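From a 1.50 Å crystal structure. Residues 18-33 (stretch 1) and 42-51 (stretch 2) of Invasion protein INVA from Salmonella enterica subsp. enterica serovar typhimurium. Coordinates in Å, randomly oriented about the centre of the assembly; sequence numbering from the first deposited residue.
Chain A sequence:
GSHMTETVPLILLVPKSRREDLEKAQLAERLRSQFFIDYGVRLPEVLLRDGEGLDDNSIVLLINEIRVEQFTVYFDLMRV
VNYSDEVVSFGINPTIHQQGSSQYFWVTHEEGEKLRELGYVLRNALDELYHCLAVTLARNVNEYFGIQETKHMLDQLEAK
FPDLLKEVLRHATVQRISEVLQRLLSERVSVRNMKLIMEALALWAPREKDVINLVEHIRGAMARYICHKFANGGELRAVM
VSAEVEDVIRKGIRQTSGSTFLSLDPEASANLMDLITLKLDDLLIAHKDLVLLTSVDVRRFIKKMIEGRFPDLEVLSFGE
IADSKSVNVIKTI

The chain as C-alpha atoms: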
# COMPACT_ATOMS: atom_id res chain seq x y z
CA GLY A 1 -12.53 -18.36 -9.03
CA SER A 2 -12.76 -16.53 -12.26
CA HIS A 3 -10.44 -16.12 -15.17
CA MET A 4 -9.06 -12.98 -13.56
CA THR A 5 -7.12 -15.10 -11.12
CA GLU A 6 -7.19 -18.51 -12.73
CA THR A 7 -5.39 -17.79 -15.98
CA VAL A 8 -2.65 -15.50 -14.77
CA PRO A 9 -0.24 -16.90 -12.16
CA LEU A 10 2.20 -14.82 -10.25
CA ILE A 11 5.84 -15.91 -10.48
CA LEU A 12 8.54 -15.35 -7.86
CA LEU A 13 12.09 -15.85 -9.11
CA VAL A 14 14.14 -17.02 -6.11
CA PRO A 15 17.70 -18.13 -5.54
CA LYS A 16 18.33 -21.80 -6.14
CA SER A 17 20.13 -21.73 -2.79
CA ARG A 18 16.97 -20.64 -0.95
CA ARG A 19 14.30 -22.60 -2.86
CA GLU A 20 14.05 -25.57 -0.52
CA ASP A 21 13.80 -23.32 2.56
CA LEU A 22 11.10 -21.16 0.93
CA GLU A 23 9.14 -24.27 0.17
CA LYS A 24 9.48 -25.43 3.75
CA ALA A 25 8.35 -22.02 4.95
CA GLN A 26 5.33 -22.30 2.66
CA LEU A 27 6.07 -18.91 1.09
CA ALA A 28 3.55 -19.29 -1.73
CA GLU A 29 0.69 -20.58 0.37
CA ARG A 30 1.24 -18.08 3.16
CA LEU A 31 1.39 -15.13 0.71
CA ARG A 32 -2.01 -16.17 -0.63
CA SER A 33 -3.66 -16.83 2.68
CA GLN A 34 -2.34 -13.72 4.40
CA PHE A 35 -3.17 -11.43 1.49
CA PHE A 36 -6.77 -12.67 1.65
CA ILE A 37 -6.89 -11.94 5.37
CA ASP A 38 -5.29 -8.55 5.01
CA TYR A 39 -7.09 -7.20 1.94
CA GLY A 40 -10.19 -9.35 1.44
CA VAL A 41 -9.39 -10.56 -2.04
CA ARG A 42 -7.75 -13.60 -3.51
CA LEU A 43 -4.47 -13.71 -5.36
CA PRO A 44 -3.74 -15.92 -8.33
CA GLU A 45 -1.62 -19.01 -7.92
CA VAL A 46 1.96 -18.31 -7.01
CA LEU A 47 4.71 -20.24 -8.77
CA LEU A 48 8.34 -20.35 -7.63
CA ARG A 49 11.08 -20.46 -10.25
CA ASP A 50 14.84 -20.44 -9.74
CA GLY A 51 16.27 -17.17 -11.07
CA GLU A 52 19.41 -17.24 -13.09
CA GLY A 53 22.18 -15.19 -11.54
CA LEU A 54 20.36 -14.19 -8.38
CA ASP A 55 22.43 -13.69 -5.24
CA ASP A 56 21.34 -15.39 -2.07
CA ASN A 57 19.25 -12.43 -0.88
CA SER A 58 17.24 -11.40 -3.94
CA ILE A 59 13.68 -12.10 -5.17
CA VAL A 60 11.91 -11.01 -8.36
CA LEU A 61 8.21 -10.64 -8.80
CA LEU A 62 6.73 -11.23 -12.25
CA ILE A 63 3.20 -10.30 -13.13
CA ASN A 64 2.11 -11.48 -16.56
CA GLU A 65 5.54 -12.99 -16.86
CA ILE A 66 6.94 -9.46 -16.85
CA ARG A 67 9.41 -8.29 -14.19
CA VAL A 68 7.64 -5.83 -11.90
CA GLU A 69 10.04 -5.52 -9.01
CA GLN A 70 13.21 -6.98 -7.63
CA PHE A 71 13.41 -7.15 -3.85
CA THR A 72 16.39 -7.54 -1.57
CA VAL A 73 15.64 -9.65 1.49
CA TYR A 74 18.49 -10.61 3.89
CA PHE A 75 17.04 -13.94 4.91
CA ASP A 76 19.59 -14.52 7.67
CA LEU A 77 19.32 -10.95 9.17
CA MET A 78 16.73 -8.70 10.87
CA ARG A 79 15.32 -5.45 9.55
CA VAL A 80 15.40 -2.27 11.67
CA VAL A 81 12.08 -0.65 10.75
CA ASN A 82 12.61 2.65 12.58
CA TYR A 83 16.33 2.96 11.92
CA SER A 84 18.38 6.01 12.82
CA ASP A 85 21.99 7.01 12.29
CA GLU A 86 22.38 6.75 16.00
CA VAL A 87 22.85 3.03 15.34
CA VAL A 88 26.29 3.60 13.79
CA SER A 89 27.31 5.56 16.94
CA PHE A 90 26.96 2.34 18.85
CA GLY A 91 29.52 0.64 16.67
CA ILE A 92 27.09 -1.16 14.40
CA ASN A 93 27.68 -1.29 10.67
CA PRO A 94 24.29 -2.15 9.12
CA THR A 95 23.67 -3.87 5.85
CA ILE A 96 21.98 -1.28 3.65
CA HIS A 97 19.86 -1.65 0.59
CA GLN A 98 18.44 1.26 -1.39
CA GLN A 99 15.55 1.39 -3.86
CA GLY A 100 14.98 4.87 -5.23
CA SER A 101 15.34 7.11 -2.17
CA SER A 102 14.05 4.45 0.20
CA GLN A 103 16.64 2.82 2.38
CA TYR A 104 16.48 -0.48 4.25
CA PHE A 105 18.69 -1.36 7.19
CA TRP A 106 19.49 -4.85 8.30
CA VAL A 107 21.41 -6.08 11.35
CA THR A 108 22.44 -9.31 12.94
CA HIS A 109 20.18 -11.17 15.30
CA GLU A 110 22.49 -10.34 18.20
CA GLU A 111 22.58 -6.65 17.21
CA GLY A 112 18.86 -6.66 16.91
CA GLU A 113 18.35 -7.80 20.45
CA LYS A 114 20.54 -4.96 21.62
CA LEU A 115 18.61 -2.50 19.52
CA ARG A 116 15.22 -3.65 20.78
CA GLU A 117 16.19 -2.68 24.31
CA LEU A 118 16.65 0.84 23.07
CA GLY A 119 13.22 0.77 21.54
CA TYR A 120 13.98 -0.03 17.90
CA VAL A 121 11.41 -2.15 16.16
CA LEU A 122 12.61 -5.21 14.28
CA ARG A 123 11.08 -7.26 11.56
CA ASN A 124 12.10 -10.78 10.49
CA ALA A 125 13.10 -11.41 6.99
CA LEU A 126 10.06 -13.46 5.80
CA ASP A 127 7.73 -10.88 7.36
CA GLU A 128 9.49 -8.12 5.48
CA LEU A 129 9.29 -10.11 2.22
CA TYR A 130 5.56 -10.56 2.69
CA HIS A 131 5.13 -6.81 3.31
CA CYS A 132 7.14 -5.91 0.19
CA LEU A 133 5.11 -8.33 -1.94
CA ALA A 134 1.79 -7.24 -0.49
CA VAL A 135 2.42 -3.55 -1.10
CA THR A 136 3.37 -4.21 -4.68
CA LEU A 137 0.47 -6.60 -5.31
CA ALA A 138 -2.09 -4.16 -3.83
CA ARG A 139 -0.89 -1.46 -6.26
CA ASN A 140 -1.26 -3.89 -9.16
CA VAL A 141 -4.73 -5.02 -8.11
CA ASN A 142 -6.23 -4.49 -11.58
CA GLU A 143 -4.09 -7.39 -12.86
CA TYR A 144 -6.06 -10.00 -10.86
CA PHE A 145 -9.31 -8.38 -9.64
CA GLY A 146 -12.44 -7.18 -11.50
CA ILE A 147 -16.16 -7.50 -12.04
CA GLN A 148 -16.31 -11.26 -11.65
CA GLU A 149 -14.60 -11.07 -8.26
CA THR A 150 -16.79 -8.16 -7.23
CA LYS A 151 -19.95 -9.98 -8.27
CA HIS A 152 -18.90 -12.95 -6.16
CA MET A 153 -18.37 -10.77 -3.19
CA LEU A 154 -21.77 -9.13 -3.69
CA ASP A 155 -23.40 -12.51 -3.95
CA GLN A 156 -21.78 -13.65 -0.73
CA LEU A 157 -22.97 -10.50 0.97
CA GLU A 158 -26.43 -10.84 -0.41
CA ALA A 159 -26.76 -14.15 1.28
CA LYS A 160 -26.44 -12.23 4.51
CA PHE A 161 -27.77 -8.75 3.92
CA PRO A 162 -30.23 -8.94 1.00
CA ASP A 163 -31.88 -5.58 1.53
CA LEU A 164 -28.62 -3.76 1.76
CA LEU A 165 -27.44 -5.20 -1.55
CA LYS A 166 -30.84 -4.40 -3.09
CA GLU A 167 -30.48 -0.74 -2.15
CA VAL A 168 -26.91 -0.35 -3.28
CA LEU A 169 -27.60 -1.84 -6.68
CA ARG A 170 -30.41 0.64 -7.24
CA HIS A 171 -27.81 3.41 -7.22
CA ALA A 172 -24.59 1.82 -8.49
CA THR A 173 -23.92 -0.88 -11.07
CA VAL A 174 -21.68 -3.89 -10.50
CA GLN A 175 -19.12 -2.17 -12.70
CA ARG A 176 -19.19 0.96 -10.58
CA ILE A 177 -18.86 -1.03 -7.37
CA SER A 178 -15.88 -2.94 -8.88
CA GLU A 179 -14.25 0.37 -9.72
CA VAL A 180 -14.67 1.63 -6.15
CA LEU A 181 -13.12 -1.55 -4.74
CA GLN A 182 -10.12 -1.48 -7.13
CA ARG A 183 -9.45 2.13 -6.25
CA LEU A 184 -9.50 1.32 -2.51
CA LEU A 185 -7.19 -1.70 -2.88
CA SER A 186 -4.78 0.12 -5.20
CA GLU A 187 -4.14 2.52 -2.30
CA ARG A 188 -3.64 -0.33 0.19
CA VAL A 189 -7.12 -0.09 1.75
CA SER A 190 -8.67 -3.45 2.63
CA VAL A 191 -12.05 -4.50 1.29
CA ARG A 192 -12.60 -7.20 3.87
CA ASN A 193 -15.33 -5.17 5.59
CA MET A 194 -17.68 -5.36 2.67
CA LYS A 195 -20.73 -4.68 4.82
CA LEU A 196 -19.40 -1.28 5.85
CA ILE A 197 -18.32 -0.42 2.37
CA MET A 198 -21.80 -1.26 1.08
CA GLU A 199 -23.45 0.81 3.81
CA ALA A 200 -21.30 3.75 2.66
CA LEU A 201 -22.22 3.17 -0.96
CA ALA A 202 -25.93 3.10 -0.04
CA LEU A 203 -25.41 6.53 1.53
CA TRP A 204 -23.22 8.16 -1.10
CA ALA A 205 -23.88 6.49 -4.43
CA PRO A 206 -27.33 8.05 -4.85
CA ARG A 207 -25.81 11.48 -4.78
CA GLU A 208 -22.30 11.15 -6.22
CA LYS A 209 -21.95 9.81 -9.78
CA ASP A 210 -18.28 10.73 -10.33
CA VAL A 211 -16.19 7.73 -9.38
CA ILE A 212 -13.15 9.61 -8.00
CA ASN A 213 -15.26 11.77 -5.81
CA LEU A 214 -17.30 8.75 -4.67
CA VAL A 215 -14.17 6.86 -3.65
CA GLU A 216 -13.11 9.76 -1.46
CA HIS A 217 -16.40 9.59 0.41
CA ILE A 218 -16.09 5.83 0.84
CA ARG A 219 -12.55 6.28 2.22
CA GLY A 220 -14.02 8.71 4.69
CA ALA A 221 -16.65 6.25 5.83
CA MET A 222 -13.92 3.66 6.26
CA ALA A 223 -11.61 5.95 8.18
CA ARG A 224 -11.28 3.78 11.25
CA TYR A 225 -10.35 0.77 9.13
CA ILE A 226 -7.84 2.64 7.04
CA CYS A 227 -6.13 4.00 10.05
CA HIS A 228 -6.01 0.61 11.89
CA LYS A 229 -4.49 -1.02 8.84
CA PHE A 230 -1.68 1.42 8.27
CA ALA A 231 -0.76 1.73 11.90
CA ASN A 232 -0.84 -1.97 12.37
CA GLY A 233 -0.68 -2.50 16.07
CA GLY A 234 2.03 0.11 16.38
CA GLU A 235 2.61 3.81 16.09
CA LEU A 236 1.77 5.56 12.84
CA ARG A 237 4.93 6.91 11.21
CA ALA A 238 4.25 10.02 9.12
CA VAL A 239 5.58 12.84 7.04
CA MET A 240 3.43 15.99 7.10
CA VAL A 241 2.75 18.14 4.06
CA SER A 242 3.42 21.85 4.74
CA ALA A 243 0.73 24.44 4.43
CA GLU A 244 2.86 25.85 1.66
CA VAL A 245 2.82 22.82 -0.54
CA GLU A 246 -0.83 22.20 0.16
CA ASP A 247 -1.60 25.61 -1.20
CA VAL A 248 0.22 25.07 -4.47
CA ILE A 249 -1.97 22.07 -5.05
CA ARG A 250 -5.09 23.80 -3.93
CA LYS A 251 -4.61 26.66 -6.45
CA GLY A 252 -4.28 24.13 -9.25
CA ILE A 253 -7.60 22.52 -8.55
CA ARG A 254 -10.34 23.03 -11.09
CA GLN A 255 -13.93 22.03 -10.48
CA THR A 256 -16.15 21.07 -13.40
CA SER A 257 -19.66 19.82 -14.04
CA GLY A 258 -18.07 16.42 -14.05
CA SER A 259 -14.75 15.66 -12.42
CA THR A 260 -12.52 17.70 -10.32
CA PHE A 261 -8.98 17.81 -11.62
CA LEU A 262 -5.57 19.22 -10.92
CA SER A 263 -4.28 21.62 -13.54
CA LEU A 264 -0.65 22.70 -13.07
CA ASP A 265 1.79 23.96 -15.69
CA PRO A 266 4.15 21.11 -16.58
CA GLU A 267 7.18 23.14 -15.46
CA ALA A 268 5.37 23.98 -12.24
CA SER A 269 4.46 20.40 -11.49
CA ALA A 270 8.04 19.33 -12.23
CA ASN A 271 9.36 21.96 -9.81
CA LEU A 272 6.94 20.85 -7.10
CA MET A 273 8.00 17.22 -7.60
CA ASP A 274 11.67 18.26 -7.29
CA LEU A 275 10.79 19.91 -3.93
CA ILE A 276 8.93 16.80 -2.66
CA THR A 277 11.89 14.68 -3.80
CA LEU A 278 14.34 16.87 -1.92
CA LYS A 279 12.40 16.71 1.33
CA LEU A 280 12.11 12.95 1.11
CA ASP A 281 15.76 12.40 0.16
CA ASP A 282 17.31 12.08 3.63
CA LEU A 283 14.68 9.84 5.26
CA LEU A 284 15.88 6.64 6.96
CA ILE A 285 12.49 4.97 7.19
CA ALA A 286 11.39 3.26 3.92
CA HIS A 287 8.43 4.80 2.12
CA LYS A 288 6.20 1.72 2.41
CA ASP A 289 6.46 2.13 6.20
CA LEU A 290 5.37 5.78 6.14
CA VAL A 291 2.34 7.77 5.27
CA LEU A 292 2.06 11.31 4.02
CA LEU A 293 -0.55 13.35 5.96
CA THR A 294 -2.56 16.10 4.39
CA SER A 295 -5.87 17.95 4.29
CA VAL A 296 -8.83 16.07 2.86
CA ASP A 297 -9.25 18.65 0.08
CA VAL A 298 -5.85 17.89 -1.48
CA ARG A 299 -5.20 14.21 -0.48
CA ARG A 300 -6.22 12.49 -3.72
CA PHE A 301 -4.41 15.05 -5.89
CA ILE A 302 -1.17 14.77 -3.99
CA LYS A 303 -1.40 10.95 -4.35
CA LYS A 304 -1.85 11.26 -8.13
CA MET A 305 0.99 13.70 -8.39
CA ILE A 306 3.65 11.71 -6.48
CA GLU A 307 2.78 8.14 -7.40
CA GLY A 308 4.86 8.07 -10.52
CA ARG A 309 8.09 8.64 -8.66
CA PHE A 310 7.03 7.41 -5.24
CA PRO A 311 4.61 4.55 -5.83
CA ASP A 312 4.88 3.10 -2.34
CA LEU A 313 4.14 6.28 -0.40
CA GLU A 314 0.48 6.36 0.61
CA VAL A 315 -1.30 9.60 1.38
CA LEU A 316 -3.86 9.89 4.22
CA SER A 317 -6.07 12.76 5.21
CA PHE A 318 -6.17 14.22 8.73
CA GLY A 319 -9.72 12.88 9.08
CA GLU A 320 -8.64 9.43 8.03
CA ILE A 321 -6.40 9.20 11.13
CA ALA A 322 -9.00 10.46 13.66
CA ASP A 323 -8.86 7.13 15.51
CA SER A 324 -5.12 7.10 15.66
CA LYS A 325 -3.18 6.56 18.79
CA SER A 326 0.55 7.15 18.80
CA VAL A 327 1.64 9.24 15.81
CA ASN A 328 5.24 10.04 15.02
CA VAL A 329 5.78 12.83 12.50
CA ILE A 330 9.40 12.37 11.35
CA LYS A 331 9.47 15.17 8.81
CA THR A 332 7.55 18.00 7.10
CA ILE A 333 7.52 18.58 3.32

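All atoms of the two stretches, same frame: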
# COMPACT_ATOMS: atom_id res chain seq x y z
N ARG A 18 18.01 -20.90 -1.96
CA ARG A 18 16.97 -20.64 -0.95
C ARG A 18 15.66 -21.38 -1.22
O ARG A 18 14.75 -21.37 -0.40
CB ARG A 18 16.67 -19.12 -0.86
CG ARG A 18 17.87 -18.24 -0.48
CD ARG A 18 18.17 -18.29 0.95
NE ARG A 18 19.12 -17.25 1.32
CZ ARG A 18 19.69 -17.14 2.52
NH1 ARG A 18 19.39 -18.02 3.46
NH2 ARG A 18 20.51 -16.14 2.78
N ARG A 19 15.58 -22.01 -2.38
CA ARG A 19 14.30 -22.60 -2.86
C ARG A 19 13.71 -23.59 -1.87
O ARG A 19 12.49 -23.55 -1.54
CB ARG A 19 14.48 -23.23 -4.27
CG ARG A 19 13.34 -24.08 -4.82
CD ARG A 19 12.31 -23.10 -5.44
NE ARG A 19 11.25 -23.84 -6.11
CZ ARG A 19 11.24 -24.24 -7.39
NH1 ARG A 19 12.25 -23.99 -8.20
NH2 ARG A 19 10.23 -24.96 -7.84
N GLU A 20 14.54 -24.49 -1.39
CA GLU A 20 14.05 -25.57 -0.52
C GLU A 20 13.50 -24.95 0.78
O GLU A 20 12.45 -25.35 1.28
CB GLU A 20 15.12 -26.63 -0.24
CG GLU A 20 14.68 -27.71 0.65
CD GLU A 20 15.74 -28.83 0.80
OE1 GLU A 20 16.94 -28.52 0.71
OE2 GLU A 20 15.36 -29.98 1.04
N ASP A 21 14.22 -23.99 1.31
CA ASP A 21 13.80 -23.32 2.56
C ASP A 21 12.50 -22.53 2.41
O ASP A 21 11.70 -22.51 3.31
CB ASP A 21 14.86 -22.38 3.12
CG ASP A 21 15.98 -23.13 3.80
OD1 ASP A 21 15.91 -24.38 3.96
OD2 ASP A 21 16.96 -22.46 4.18
N LEU A 22 12.28 -21.99 1.22
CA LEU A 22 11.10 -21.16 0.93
C LEU A 22 9.89 -22.05 0.71
O LEU A 22 8.78 -21.76 1.16
CB LEU A 22 11.35 -20.22 -0.28
CG LEU A 22 12.38 -19.13 0.00
CD1 LEU A 22 12.71 -18.36 -1.31
CD2 LEU A 22 11.97 -18.15 1.13
N GLU A 23 10.15 -23.21 0.17
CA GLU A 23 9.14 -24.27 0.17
C GLU A 23 8.75 -24.73 1.56
O GLU A 23 7.57 -24.95 1.87
CB GLU A 23 9.56 -25.48 -0.67
CG GLU A 23 9.64 -25.11 -2.13
CD GLU A 23 10.26 -26.20 -2.99
OE1 GLU A 23 10.70 -27.24 -2.46
OE2 GLU A 23 10.29 -25.99 -4.22
N LYS A 24 9.75 -24.94 2.40
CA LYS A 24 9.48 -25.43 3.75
C LYS A 24 8.70 -24.42 4.55
O LYS A 24 7.89 -24.78 5.40
CB LYS A 24 10.75 -25.81 4.50
CG LYS A 24 11.38 -27.04 3.94
CD LYS A 24 12.80 -27.24 4.45
CE LYS A 24 13.18 -28.70 4.34
NZ LYS A 24 14.56 -28.94 4.86
N ALA A 25 8.98 -23.17 4.24
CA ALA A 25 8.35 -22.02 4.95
C ALA A 25 6.96 -21.73 4.39
O ALA A 25 6.21 -20.94 4.92
CB ALA A 25 9.20 -20.79 4.83
N GLN A 26 6.62 -22.46 3.36
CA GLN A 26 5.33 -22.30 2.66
C GLN A 26 5.07 -20.87 2.20
O GLN A 26 3.94 -20.33 2.35
CB GLN A 26 4.18 -22.79 3.54
CG GLN A 26 4.26 -24.29 3.91
CD GLN A 26 2.97 -24.86 4.47
OE1 GLN A 26 1.88 -24.28 4.31
NE2 GLN A 26 3.06 -26.01 5.12
N LEU A 27 6.10 -20.28 1.64
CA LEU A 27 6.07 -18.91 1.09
C LEU A 27 4.82 -18.68 0.26
O LEU A 27 4.09 -17.71 0.46
CB LEU A 27 7.29 -18.59 0.25
CG LEU A 27 7.37 -17.17 -0.33
CD1 LEU A 27 7.30 -16.19 0.79
CD2 LEU A 27 8.63 -16.99 -1.18
N ALA A 28 4.62 -19.55 -0.71
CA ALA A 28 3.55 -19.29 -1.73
C ALA A 28 2.18 -19.30 -1.09
O ALA A 28 1.33 -18.41 -1.31
CB ALA A 28 3.64 -20.34 -2.88
N GLU A 29 2.01 -20.28 -0.23
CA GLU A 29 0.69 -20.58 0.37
C GLU A 29 0.36 -19.50 1.38
O GLU A 29 -0.77 -19.01 1.46
CB GLU A 29 0.65 -21.99 0.98
CG GLU A 29 1.06 -23.12 -0.04
CD GLU A 29 2.55 -23.64 0.08
OE1 GLU A 29 2.75 -24.84 0.42
OE2 GLU A 29 3.51 -22.87 -0.18
N ARG A 30 1.40 -19.08 2.08
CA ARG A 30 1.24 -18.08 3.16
C ARG A 30 0.99 -16.67 2.58
O ARG A 30 0.22 -15.86 3.12
CB ARG A 30 2.43 -18.06 4.09
CG ARG A 30 2.37 -19.20 5.05
CD ARG A 30 3.76 -19.46 5.65
NE ARG A 30 4.12 -18.40 6.59
CZ ARG A 30 5.31 -18.22 7.14
NH1 ARG A 30 6.34 -19.02 6.88
NH2 ARG A 30 5.48 -17.21 7.99
N LEU A 31 1.64 -16.39 1.46
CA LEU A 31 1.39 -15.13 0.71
C LEU A 31 -0.08 -15.04 0.36
O LEU A 31 -0.73 -13.99 0.55
CB LEU A 31 2.27 -15.00 -0.55
CG LEU A 31 1.93 -13.88 -1.53
CD1 LEU A 31 2.09 -12.54 -0.82
CD2 LEU A 31 2.85 -13.97 -2.81
N ARG A 32 -0.60 -16.14 -0.15
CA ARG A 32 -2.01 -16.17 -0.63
C ARG A 32 -2.97 -16.08 0.52
O ARG A 32 -3.92 -15.29 0.47
CB ARG A 32 -2.34 -17.38 -1.50
CG ARG A 32 -1.58 -17.34 -2.80
CD ARG A 32 -1.88 -18.52 -3.66
NE ARG A 32 -3.11 -18.25 -4.40
CZ ARG A 32 -4.02 -19.14 -4.77
NH1 ARG A 32 -3.91 -20.43 -4.47
NH2 ARG A 32 -5.06 -18.73 -5.46
N SER A 33 -2.71 -16.81 1.57
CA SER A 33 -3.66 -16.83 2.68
C SER A 33 -3.67 -15.52 3.42
O SER A 33 -4.74 -14.99 3.78
CB SER A 33 -3.41 -18.01 3.65
OG SER A 33 -2.10 -18.00 4.12
N ARG A 42 -8.58 -12.43 -3.24
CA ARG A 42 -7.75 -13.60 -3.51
C ARG A 42 -6.72 -13.31 -4.57
O ARG A 42 -7.01 -12.66 -5.57
CB ARG A 42 -8.60 -14.74 -3.99
CG ARG A 42 -9.78 -15.10 -3.16
CD ARG A 42 -9.36 -16.08 -2.14
NE ARG A 42 -10.50 -16.69 -1.44
CZ ARG A 42 -10.33 -17.50 -0.40
NH1 ARG A 42 -9.11 -17.79 -0.04
NH2 ARG A 42 -11.35 -18.01 0.24
N LEU A 43 -5.50 -13.74 -4.29
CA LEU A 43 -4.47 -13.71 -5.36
C LEU A 43 -4.55 -14.89 -6.29
O LEU A 43 -5.11 -15.91 -5.96
CB LEU A 43 -3.05 -13.66 -4.73
CG LEU A 43 -2.68 -12.48 -3.82
CD1 LEU A 43 -1.34 -12.72 -3.07
CD2 LEU A 43 -2.56 -11.26 -4.66
N PRO A 44 -3.95 -14.75 -7.49
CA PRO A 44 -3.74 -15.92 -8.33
C PRO A 44 -2.77 -16.88 -7.68
O PRO A 44 -2.17 -16.58 -6.65
CB PRO A 44 -3.03 -15.35 -9.56
CG PRO A 44 -3.34 -13.89 -9.53
CD PRO A 44 -3.37 -13.55 -8.11
N GLU A 45 -2.67 -18.02 -8.30
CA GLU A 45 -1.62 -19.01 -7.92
C GLU A 45 -0.25 -18.37 -8.02
O GLU A 45 -0.01 -17.42 -8.77
CB GLU A 45 -1.68 -20.20 -8.86
CG GLU A 45 -2.95 -21.02 -8.82
CD GLU A 45 -2.85 -22.20 -7.90
OE1 GLU A 45 -1.80 -22.39 -7.25
OE2 GLU A 45 -3.80 -22.99 -7.91
N VAL A 46 0.60 -18.80 -7.11
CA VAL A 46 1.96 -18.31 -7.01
C VAL A 46 2.92 -19.44 -7.28
O VAL A 46 2.89 -20.47 -6.64
CB VAL A 46 2.21 -17.76 -5.62
CG1 VAL A 46 3.68 -17.36 -5.46
CG2 VAL A 46 1.28 -16.54 -5.29
N LEU A 47 3.69 -19.27 -8.33
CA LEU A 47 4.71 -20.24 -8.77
C LEU A 47 6.10 -19.73 -8.38
O LEU A 47 6.42 -18.55 -8.50
CB LEU A 47 4.67 -20.51 -10.30
CG LEU A 47 3.28 -20.73 -10.90
CD1 LEU A 47 3.31 -20.85 -12.42
CD2 LEU A 47 2.63 -21.97 -10.31
N LEU A 48 6.90 -20.63 -7.86
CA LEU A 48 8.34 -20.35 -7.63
C LEU A 48 9.17 -20.91 -8.78
O LEU A 48 8.96 -22.03 -9.26
CB LEU A 48 8.89 -20.95 -6.31
CG LEU A 48 8.17 -20.60 -5.01
CD1 LEU A 48 8.96 -21.13 -3.78
CD2 LEU A 48 7.81 -19.17 -4.82
N ARG A 49 10.14 -20.10 -9.19
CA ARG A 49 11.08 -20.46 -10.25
C ARG A 49 12.48 -20.05 -9.84
O ARG A 49 12.65 -19.02 -9.22
CB ARG A 49 10.67 -19.80 -11.57
CG ARG A 49 11.57 -20.03 -12.74
CD ARG A 49 10.89 -19.60 -14.07
NE ARG A 49 9.50 -20.08 -14.19
CZ ARG A 49 8.66 -19.74 -15.17
NH1 ARG A 49 9.06 -18.90 -16.12
NH2 ARG A 49 7.42 -20.21 -15.20
N ASP A 50 13.48 -20.87 -10.09
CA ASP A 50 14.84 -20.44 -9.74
C ASP A 50 15.30 -19.38 -10.74
O ASP A 50 15.18 -19.55 -11.93
CB ASP A 50 15.79 -21.63 -9.73
CG ASP A 50 15.49 -22.63 -8.62
OD1 ASP A 50 14.62 -22.35 -7.75
OD2 ASP A 50 16.10 -23.72 -8.65
N GLY A 51 15.79 -18.27 -10.23
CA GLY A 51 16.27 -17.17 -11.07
C GLY A 51 17.75 -17.21 -11.34
O GLY A 51 18.58 -17.16 -10.47
O HOH W 1 -5.25 -15.10 -1.82

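Two helical segments, 18-24 and 27-33, run nearly antiparallel to the strand that begins at Val46, at axis angles of 163° and 150° and closest approaches of 9.8 and 8.4 Å. Between them Gln26, with positive phi, closes the first helix in a Schellman motif and caps the start of the second; the chain is redirected without leaving the strand's side. The backbones come nearest where the side chain is smallest: Ala28 CA lies 5.6 Å from Val46 CA, and Ala28 CB packs 3.9 Å from Val46 CG1.

Strand alternation sorts the side chains. Val46 and Leu48 point toward the helices, while Leu47 and Arg49 point away. Leu48, the residue most covered in this contact, reaches both helical segments: its CD1 lies 4.3 Å from Leu22 CB and its CD2 4.3 Å from Leu27 CD2. Leu31 continues the apolar seam, with CD2 3.9 Å from Val46 CG2 and CG 3.8 Å from Leu43 CD1.

An arginine works near each end of this seam. Arg19 extends toward the strand and forms a salt bridge from NH1 to Asp50 OD1 (2.9 Å, nearly linear), while its NE makes a weak, charge-assisted hydrogen bond to Glu23 OE2 at 3.0 Å. Its aliphatic part and guanidinium also cover Leu48, with NE 3.7 Å from Leu48 CB. Arg32 instead reads backbone: its CB points sideways, but the long chain brings NH2 to Leu43 O, a straight 2.9 Å hydrogen bond that satisfies a carbonyl before the strand begins. On the way, Arg32 CG packs 3.9 Å from Val46 CG2, so one residue supplies both apolar cover and polar termination. Beside it, a water joins the backbones, donating to Arg32 O (2.7 Å) and accepting from Leu43 N (2.8 Å).

The rule is compact: alanine for closeness, branched aliphatics for filling, arginines for edges.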